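Local coordinates for protein guanine deaminase (Escherichia coli, PDB 6OHB) that catalyses the zinc-dependent hydrolytic deamination of guanine to xanthine and ammonia, the single step of guanine degradation in purine metabolism, at residues R67-V79 with G378-E392. Sequence-based numbering, arbitrary orientation.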
ATOM      1  N   ARG A  67     -22.157  19.921  16.437  1.00 40.54           N
ATOM      2  CA  ARG A  67     -20.876  19.766  15.754  1.00 38.15           C
ATOM      3  C   ARG A  67     -21.162  19.519  14.279  1.00 38.42           C
ATOM      4  O   ARG A  67     -21.735  18.485  13.917  1.00 38.60           O
ATOM      5  CB  ARG A  67     -20.072  18.622  16.364  1.00 32.89           C
ATOM      6  CG  ARG A  67     -19.750  18.829  17.831  1.00 42.35           C
ATOM      7  CD  ARG A  67     -20.387  17.744  18.681  1.00 46.51           C
ATOM      8  NE  ARG A  67     -20.405  18.093  20.099  1.00 48.28           N
ATOM      9  CZ  ARG A  67     -19.376  17.927  20.925  1.00 54.07           C
ATOM     10  NH1 ARG A  67     -18.232  17.418  20.477  1.00 43.47           N
ATOM     11  NH2 ARG A  67     -19.490  18.272  22.201  1.00 51.79           N
ATOM     12  N   ASP A  68     -20.795  20.477  13.432  1.00 41.46           N
ATOM     13  CA  ASP A  68     -21.167  20.487  12.017  1.00 35.63           C
ATOM     14  C   ASP A  68     -20.012  19.907  11.197  1.00 41.37           C
ATOM     15  O   ASP A  68     -19.025  20.592  10.921  1.00 38.73           O
ATOM     16  CB  ASP A  68     -21.517  21.910  11.590  1.00 37.82           C
ATOM     17  CG  ASP A  68     -22.066  21.984  10.181  1.00 45.54           C
ATOM     18  OD1 ASP A  68     -22.226  20.922   9.543  1.00 43.57           O
ATOM     19  OD2 ASP A  68     -22.319  23.114   9.702  1.00 43.26           O
ATOM     20  N   TYR A  69     -20.135  18.637  10.807  1.00 35.71           N
ATOM     21  CA  TYR A  69     -19.132  17.972   9.984  1.00 38.79           C
ATOM     22  C   TYR A  69     -19.601  17.795   8.543  1.00 43.88           C
ATOM     23  O   TYR A  69     -19.223  16.829   7.876  1.00 40.05           O
ATOM     24  CB  TYR A  69     -18.760  16.616  10.584  1.00 31.06           C
ATOM     25  CG  TYR A  69     -18.124  16.697  11.950  1.00 31.25           C
ATOM     26  CD1 TYR A  69     -16.986  17.471  12.167  1.00 32.02           C
ATOM     27  CD2 TYR A  69     -18.655  15.998  13.029  1.00 32.95           C
ATOM     28  CE1 TYR A  69     -16.394  17.546  13.427  1.00 31.18           C
ATOM     29  CE2 TYR A  69     -18.072  16.067  14.292  1.00 27.73           C
ATOM     30  CZ  TYR A  69     -16.942  16.842  14.481  1.00 30.06           C
ATOM     31  OH  TYR A  69     -16.365  16.914  15.730  1.00 37.95           O
ATOM     32  N   ARG A  70     -20.423  18.721   8.050  1.00 45.22           N
ATOM     33  CA  ARG A  70     -20.897  18.633   6.676  1.00 42.26           C
ATOM     34  C   ARG A  70     -19.734  18.788   5.708  1.00 38.52           C
ATOM     35  O   ARG A  70     -18.840  19.612   5.910  1.00 45.38           O
ATOM     36  CB  ARG A  70     -21.976  19.687   6.412  1.00 43.10           C
ATOM     37  CG  ARG A  70     -23.328  19.290   7.003  1.00 46.48           C
ATOM     38  CD  ARG A  70     -24.389  20.352   6.778  1.00 46.69           C
ATOM     39  NE  ARG A  70     -24.081  21.595   7.479  1.00 48.26           N
ATOM     40  CZ  ARG A  70     -24.778  22.717   7.347  1.00 46.28           C
ATOM     41  NH1 ARG A  70     -25.831  22.752   6.543  1.00 48.27           N
ATOM     42  NH2 ARG A  70     -24.425  23.803   8.020  1.00 45.14           N
ATOM     43  N   GLY A  71     -19.750  17.980   4.654  1.00 44.22           N
ATOM     44  CA  GLY A  71     -18.626  17.831   3.762  1.00 37.93           C
ATOM     45  C   GLY A  71     -17.750  16.640   4.083  1.00 35.27           C
ATOM     46  O   GLY A  71     -16.989  16.196   3.217  1.00 35.92           O
ATOM     47  N   LYS A  72     -17.873  16.088   5.284  1.00 37.97           N
ATOM     48  CA  LYS A  72     -17.157  14.889   5.693  1.00 36.43           C
ATOM     49  C   LYS A  72     -18.095  13.687   5.632  1.00 37.27           C
ATOM     50  O   LYS A  72     -19.300  13.812   5.395  1.00 44.55           O
ATOM     51  CB  LYS A  72     -16.597  15.050   7.110  1.00 31.11           C
ATOM     52  CG  LYS A  72     -15.912  16.382   7.387  1.00 37.27           C
ATOM     53  CD  LYS A  72     -14.563  16.468   6.688  1.00 34.14           C
ATOM     54  CE  LYS A  72     -13.641  17.462   7.373  1.00 38.55           C
ATOM     55  NZ  LYS A  72     -14.090  18.872   7.218  1.00 34.84           N
ATOM     56  N   LEU A  73     -17.528  12.506   5.855  1.00 40.97           N
ATOM     57  CA  LEU A  73     -18.294  11.270   5.914  1.00 35.70           C
ATOM     58  C   LEU A  73     -18.080  10.606   7.267  1.00 39.37           C
ATOM     59  O   LEU A  73     -16.942  10.366   7.670  1.00 32.99           O
ATOM     60  CB  LEU A  73     -17.892  10.336   4.772  1.00 34.19           C
ATOM     61  CG  LEU A  73     -18.983   9.420   4.220  1.00 49.67           C
ATOM     62  CD1 LEU A  73     -19.854  10.168   3.210  1.00 55.16           C
ATOM     63  CD2 LEU A  73     -18.335   8.202   3.579  1.00 52.27           C
ATOM     64  N   ILE A  74     -19.166  10.271   7.953  1.00 32.62           N
ATOM     65  CA  ILE A  74     -19.113   9.743   9.309  1.00 34.25           C
ATOM     66  C   ILE A  74     -19.442   8.259   9.248  1.00 33.19           C
ATOM     67  O   ILE A  74     -20.499   7.861   8.729  1.00 38.06           O
ATOM     68  CB  ILE A  74     -20.071  10.492  10.248  1.00 33.22           C
ATOM     69  CG1 ILE A  74     -19.803  11.995  10.176  1.00 32.89           C
ATOM     70  CG2 ILE A  74     -19.930   9.986  11.676  1.00 29.95           C
ATOM     71  CD1 ILE A  74     -20.701  12.818  11.102  1.00 30.80           C
ATOM     72  N   VAL A  75     -18.530   7.451   9.779  1.00 30.58           N
ATOM     73  CA  VAL A  75     -18.633   5.995   9.736  1.00 30.09           C
ATOM     74  C   VAL A  75     -18.474   5.466  11.152  1.00 25.66           C
ATOM     75  O   VAL A  75     -17.926   6.152  12.029  1.00 29.68           O
ATOM     76  CB  VAL A  75     -17.571   5.381   8.794  1.00 34.36           C
ATOM     77  CG1 VAL A  75     -17.705   5.968   7.410  1.00 36.05           C
ATOM     78  CG2 VAL A  75     -16.167   5.631   9.337  1.00 23.77           C
ATOM     79  N   PRO A  76     -18.960   4.257  11.423  1.00 31.42           N
ATOM     80  CA  PRO A  76     -18.684   3.647  12.726  1.00 33.38           C
ATOM     81  C   PRO A  76     -17.194   3.381  12.876  1.00 31.32           C
ATOM     82  O   PRO A  76     -16.476   3.193  11.892  1.00 33.82           O
ATOM     83  CB  PRO A  76     -19.490   2.343  12.692  1.00 34.06           C
ATOM     84  CG  PRO A  76     -20.490   2.529  11.598  1.00 37.17           C
ATOM     85  CD  PRO A  76     -19.834   3.413  10.591  1.00 32.32           C
ATOM     86  N   GLY A  77     -16.731   3.381  14.125  1.00 29.61           N
ATOM     87  CA  GLY A  77     -15.318   3.156  14.383  1.00 28.67           C
ATOM     88  C   GLY A  77     -14.854   1.824  13.821  1.00 33.40           C
ATOM     89  O   GLY A  77     -15.587   0.831  13.829  1.00 29.03           O
ATOM     90  N   PHE A  78     -13.635   1.815  13.286  1.00 31.99           N
ATOM     91  CA  PHE A  78     -13.090   0.590  12.718  1.00 31.24           C
ATOM     92  C   PHE A  78     -12.718  -0.415  13.805  1.00 29.77           C
ATOM     93  O   PHE A  78     -12.326  -0.050  14.923  1.00 27.40           O
ATOM     94  CB  PHE A  78     -11.875   0.898  11.841  1.00 28.96           C
ATOM     95  CG  PHE A  78     -12.180   1.829  10.704  1.00 35.43           C
ATOM     96  CD1 PHE A  78     -13.291   1.618   9.901  1.00 35.73           C
ATOM     97  CD2 PHE A  78     -11.372   2.924  10.450  1.00 36.32           C
ATOM     98  CE1 PHE A  78     -13.587   2.475   8.860  1.00 34.95           C
ATOM     99  CE2 PHE A  78     -11.663   3.788   9.407  1.00 36.22           C
ATOM    100  CZ  PHE A  78     -12.774   3.561   8.612  1.00 44.62           C
ATOM    101  N   VAL A  79     -12.801  -1.693  13.433  1.00 25.79           N
ATOM    102  CA  VAL A  79     -12.592  -2.823  14.331  1.00 33.49           C
ATOM    103  C   VAL A  79     -11.400  -3.618  13.805  1.00 40.44           C
ATOM    104  O   VAL A  79     -11.477  -4.236  12.733  1.00 36.80           O
ATOM    105  CB  VAL A  79     -13.839  -3.709  14.430  1.00 36.12           C
ATOM    106  CG1 VAL A  79     -13.581  -4.877  15.370  1.00 40.11           C
ATOM    107  CG2 VAL A  79     -15.045  -2.882  14.893  1.00 33.84           C
ATOM    108  N   GLY A 378     -20.718  -1.009  15.866  1.00 36.38           N
ATOM    109  CA  GLY A 378     -20.675  -1.392  14.467  1.00 38.71           C
ATOM    110  C   GLY A 378     -21.579  -0.593  13.556  1.00 40.25           C
ATOM    111  O   GLY A 378     -21.369  -0.608  12.334  1.00 36.47           O
ATOM    112  N   ASN A 379     -22.591   0.081  14.089  1.00 38.23           N
ATOM    113  CA  ASN A 379     -23.441   0.938  13.273  1.00 37.59           C
ATOM    114  C   ASN A 379     -24.084   1.981  14.183  1.00 38.02           C
ATOM    115  O   ASN A 379     -23.731   2.110  15.360  1.00 34.84           O
ATOM    116  CB  ASN A 379     -24.467   0.113  12.486  1.00 39.67           C
ATOM    117  CG  ASN A 379     -25.224  -0.880  13.354  1.00 42.31           C
ATOM    118  OD1 ASN A 379     -25.374  -0.689  14.560  1.00 41.84           O
ATOM    119  ND2 ASN A 379     -25.704  -1.953  12.735  1.00 37.37           N
ATOM    120  N   PHE A 380     -25.018   2.750  13.624  1.00 36.71           N
ATOM    121  CA  PHE A 380     -25.642   3.861  14.329  1.00 39.54           C
ATOM    122  C   PHE A 380     -27.051   3.525  14.814  1.00 40.12           C
ATOM    123  O   PHE A 380     -27.907   4.412  14.895  1.00 37.89           O
ATOM    124  CB  PHE A 380     -25.659   5.104  13.438  1.00 35.23           C
ATOM    125  CG  PHE A 380     -24.289   5.586  13.052  1.00 35.64           C
ATOM    126  CD1 PHE A 380     -23.443   6.149  13.997  1.00 35.90           C
ATOM    127  CD2 PHE A 380     -23.839   5.461  11.749  1.00 37.91           C
ATOM    128  CE1 PHE A 380     -22.178   6.590  13.644  1.00 36.03           C
ATOM    129  CE2 PHE A 380     -22.576   5.893  11.390  1.00 31.59           C
ATOM    130  CZ  PHE A 380     -21.746   6.458  12.336  1.00 34.32           C
ATOM    131  N   LEU A 381     -27.309   2.259  15.136  1.00 37.04           N
ATOM    132  CA  LEU A 381     -28.604   1.882  15.687  1.00 41.40           C
ATOM    133  C   LEU A 381     -28.758   2.453  17.097  1.00 43.40           C
ATOM    134  O   LEU A 381     -27.798   2.442  17.878  1.00 43.21           O
ATOM    135  CB  LEU A 381     -28.755   0.362  15.733  1.00 33.37           C
ATOM    136  CG  LEU A 381     -28.832  -0.417  14.420  1.00 42.63           C
ATOM    137  CD1 LEU A 381     -28.846  -1.912  14.711  1.00 39.84           C
ATOM    138  CD2 LEU A 381     -30.055  -0.012  13.609  1.00 42.50           C
ATOM    139  N   PRO A 382     -29.938   2.975  17.442  1.00 34.46           N
ATOM    140  CA  PRO A 382     -30.165   3.466  18.810  1.00 34.91           C
ATOM    141  C   PRO A 382     -29.771   2.424  19.850  1.00 34.94           C
ATOM    142  O   PRO A 382     -29.994   1.224  19.674  1.00 31.64           O
ATOM    143  CB  PRO A 382     -31.672   3.751  18.837  1.00 42.13           C
ATOM    144  CG  PRO A 382     -32.016   4.069  17.409  1.00 46.47           C
ATOM    145  CD  PRO A 382     -31.091   3.221  16.556  1.00 41.84           C
ATOM    146  N   GLY A 383     -29.147   2.891  20.930  1.00 33.76           N
ATOM    147  CA  GLY A 383     -28.634   2.018  21.959  1.00 38.40           C
ATOM    148  C   GLY A 383     -27.185   1.589  21.795  1.00 39.05           C
ATOM    149  O   GLY A 383     -26.568   1.171  22.781  1.00 37.22           O
ATOM    150  N   LYS A 384     -26.623   1.677  20.589  1.00 35.15           N
ATOM    151  CA  LYS A 384     -25.235   1.279  20.377  1.00 38.15           C
ATOM    152  C   LYS A 384     -24.264   2.272  21.009  1.00 39.49           C
ATOM    153  O   LYS A 384     -24.563   3.459  21.168  1.00 40.21           O
ATOM    154  CB  LYS A 384     -24.925   1.167  18.885  1.00 37.95           C
ATOM    155  CG  LYS A 384     -25.640   0.042  18.173  1.00 43.57           C
ATOM    156  CD  LYS A 384     -25.191  -1.305  18.687  1.00 42.18           C
ATOM    157  CE  LYS A 384     -25.690  -2.405  17.774  1.00 45.63           C
ATOM    158  NZ  LYS A 384     -24.918  -2.409  16.498  1.00 43.60           N
ATOM    159  N   GLU A 385     -23.083   1.771  21.366  1.00 40.74           N
ATOM    160  CA  GLU A 385     -22.041   2.636  21.900  1.00 40.28           C
ATOM    161  C   GLU A 385     -21.510   3.559  20.807  1.00 39.89           C
ATOM    162  O   GLU A 385     -21.284   3.140  19.668  1.00 38.22           O
ATOM    163  CB  GLU A 385     -20.923   1.794  22.510  1.00 40.30           C
ATOM    164  CG  GLU A 385     -21.443   0.913  23.640  1.00 42.64           C
ATOM    165  CD  GLU A 385     -20.436  -0.099  24.142  1.00 48.64           C
ATOM    166  OE1 GLU A 385     -19.359  -0.251  23.517  1.00 44.77           O
ATOM    167  OE2 GLU A 385     -20.739  -0.752  25.166  1.00 46.37           O
ATOM    168  N   ALA A 386     -21.326   4.831  21.160  1.00 37.37           N
ATOM    169  CA  ALA A 386     -21.038   5.875  20.175  1.00 36.33           C
ATOM    170  C   ALA A 386     -19.528   5.981  19.941  1.00 38.82           C
ATOM    171  O   ALA A 386     -18.854   6.916  20.372  1.00 35.05           O
ATOM    172  CB  ALA A 386     -21.638   7.204  20.625  1.00 30.39           C
ATOM    173  N   ASP A 387     -19.009   4.989  19.223  1.00 36.69           N
ATOM    174  CA  ASP A 387     -17.639   4.988  18.720  1.00 35.57           C
ATOM    175  C   ASP A 387     -17.737   5.260  17.227  1.00 32.49           C
ATOM    176  O   ASP A 387     -18.275   4.433  16.485  1.00 34.46           O
ATOM    177  CB  ASP A 387     -16.946   3.644  18.954  1.00 34.72           C
ATOM    178  CG  ASP A 387     -16.813   3.280  20.420  1.00 39.33           C
ATOM    179  OD1 ASP A 387     -16.910   4.173  21.294  1.00 40.85           O
ATOM    180  OD2 ASP A 387     -16.608   2.076  20.693  1.00 37.54           O
ATOM    181  N   PHE A 388     -17.231   6.404  16.774  1.00 29.08           N
ATOM    182  CA  PHE A 388     -17.340   6.685  15.349  1.00 31.30           C
ATOM    183  C   PHE A 388     -16.200   7.586  14.899  1.00 31.87           C
ATOM    184  O   PHE A 388     -15.467   8.160  15.707  1.00 24.82           O
ATOM    185  CB  PHE A 388     -18.703   7.296  14.990  1.00 34.23           C
ATOM    186  CG  PHE A 388     -19.010   8.599  15.688  1.00 37.03           C
ATOM    187  CD1 PHE A 388     -19.582   8.609  16.950  1.00 34.50           C
ATOM    188  CD2 PHE A 388     -18.770   9.813  15.057  1.00 37.48           C
ATOM    189  CE1 PHE A 388     -19.884   9.806  17.585  1.00 32.59           C
ATOM    190  CE2 PHE A 388     -19.072  11.011  15.683  1.00 34.47           C
ATOM    191  CZ  PHE A 388     -19.629  11.007  16.950  1.00 32.87           C
ATOM    192  N   VAL A 389     -16.049   7.677  13.579  1.00 28.36           N
ATOM    193  CA  VAL A 389     -14.950   8.388  12.941  1.00 30.94           C
ATOM    194  C   VAL A 389     -15.523   9.339  11.897  1.00 32.29           C
ATOM    195  O   VAL A 389     -16.329   8.933  11.049  1.00 33.15           O
ATOM    196  CB  VAL A 389     -13.942   7.425  12.285  1.00 36.11           C
ATOM    197  CG1 VAL A 389     -12.738   8.197  11.748  1.00 34.97           C
ATOM    198  CG2 VAL A 389     -13.510   6.352  13.271  1.00 33.38           C
ATOM    199  N   VAL A 390     -15.113  10.599  11.966  1.00 27.25           N
ATOM    200  CA  VAL A 390     -15.367  11.562  10.903  1.00 29.48           C
ATOM    201  C   VAL A 390     -14.184  11.499   9.943  1.00 38.34           C
ATOM    202  O   VAL A 390     -13.043  11.779  10.340  1.00 33.70           O
ATOM    203  CB  VAL A 390     -15.551  12.977  11.468  1.00 29.44           C
ATOM    204  CG1 VAL A 390     -15.963  13.935  10.370  1.00 27.90           C
ATOM    205  CG2 VAL A 390     -16.573  12.962  12.606  1.00 29.55           C
ATOM    206  N   MET A 391     -14.476  11.172   8.679  1.00 33.20           N
ATOM    207  CA  MET A 391     -13.526  10.919   7.611  1.00 36.62           C
ATOM    208  C   MET A 391     -13.563  12.050   6.598  1.00 39.70           C
ATOM    209  O   MET A 391     -14.631  12.597   6.296  1.00 34.86           O
ATOM    210  CB  MET A 391     -13.860   9.629   6.849  1.00 35.46           C
ATOM    211  CG  MET A 391     -14.103   8.400   7.683  1.00 41.30           C
ATOM    212  SD  MET A 391     -12.600   7.457   7.906  1.00 64.30           S
ATOM    213  CE  MET A 391     -12.156   7.151   6.197  1.00 58.11           C
ATOM    214  N   GLU A 392     -12.392  12.379   6.059  1.00 36.56           N
ATOM    215  CA  GLU A 392     -12.269  13.366   4.995  1.00 36.70           C
ATOM    216  C   GLU A 392     -11.892  12.598   3.738  1.00 34.95           C
ATOM    217  O   GLU A 392     -10.710  12.334   3.497  1.00 39.01           O
ATOM    218  CB  GLU A 392     -11.213  14.419   5.338  1.00 36.63           C
ATOM    219  CG  GLU A 392     -11.293  15.683   4.487  1.00 40.96           C
ATOM    220  CD  GLU A 392     -10.208  16.680   4.833  1.00 49.51           C
ATOM    221  OE1 GLU A 392      -9.555  16.500   5.883  1.00 52.95           O
ATOM    222  OE2 GLU A 392     -10.003  17.636   4.051  1.00 50.27           O
TER
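Leu73 and Met391 form an antiparallel pair in a mixed sheet, probably where strand 73-84 leaves for the TIM barrel the small beta domain that many amidohydrolases carry beside it; strand 388-391 comes in from some 300 residues later in the chain. Val75 and Val389 form the next hydrogen-bonded pair: Val75 N to Val389 O and Val389 N to Val75 O are both 2.9 Å and nearly straight. Gly77 N then bonds to Asp387 O. Going outward, Met391 CB lies 3.3 Å from Leu73 O; CG touches that same oxygen and then CG2 of Val75; the chain bends at chi2 (-92°) and again at chi3, which brings Met391 SD to 4.0 Å from Phe78 CZ, an oblique Met-aromatic contact. On the other side of the sheet, Val390 straddles the corner made by the turn from Tyr69 to Lys72. Val390 CG1 packs 3.5 Å from Lys72 CB, while Val390 CG2 sits over a face of the Tyr69 ring in a CH-pi contact, 4.0 Å from the centroid. The Tyr69 hydroxyl bonds to that of Tyr429. A serine at Tyr69 would probably leave Val390 CG2 without its aromatic cover and Tyr429 without this hydroxyl partner. Further along, Phe380 is turned obliquely against the backbone, Phe380 CZ 3.6 Å from Val75 C, and Pro76 CG rests 3.3 Å from Gly378 O.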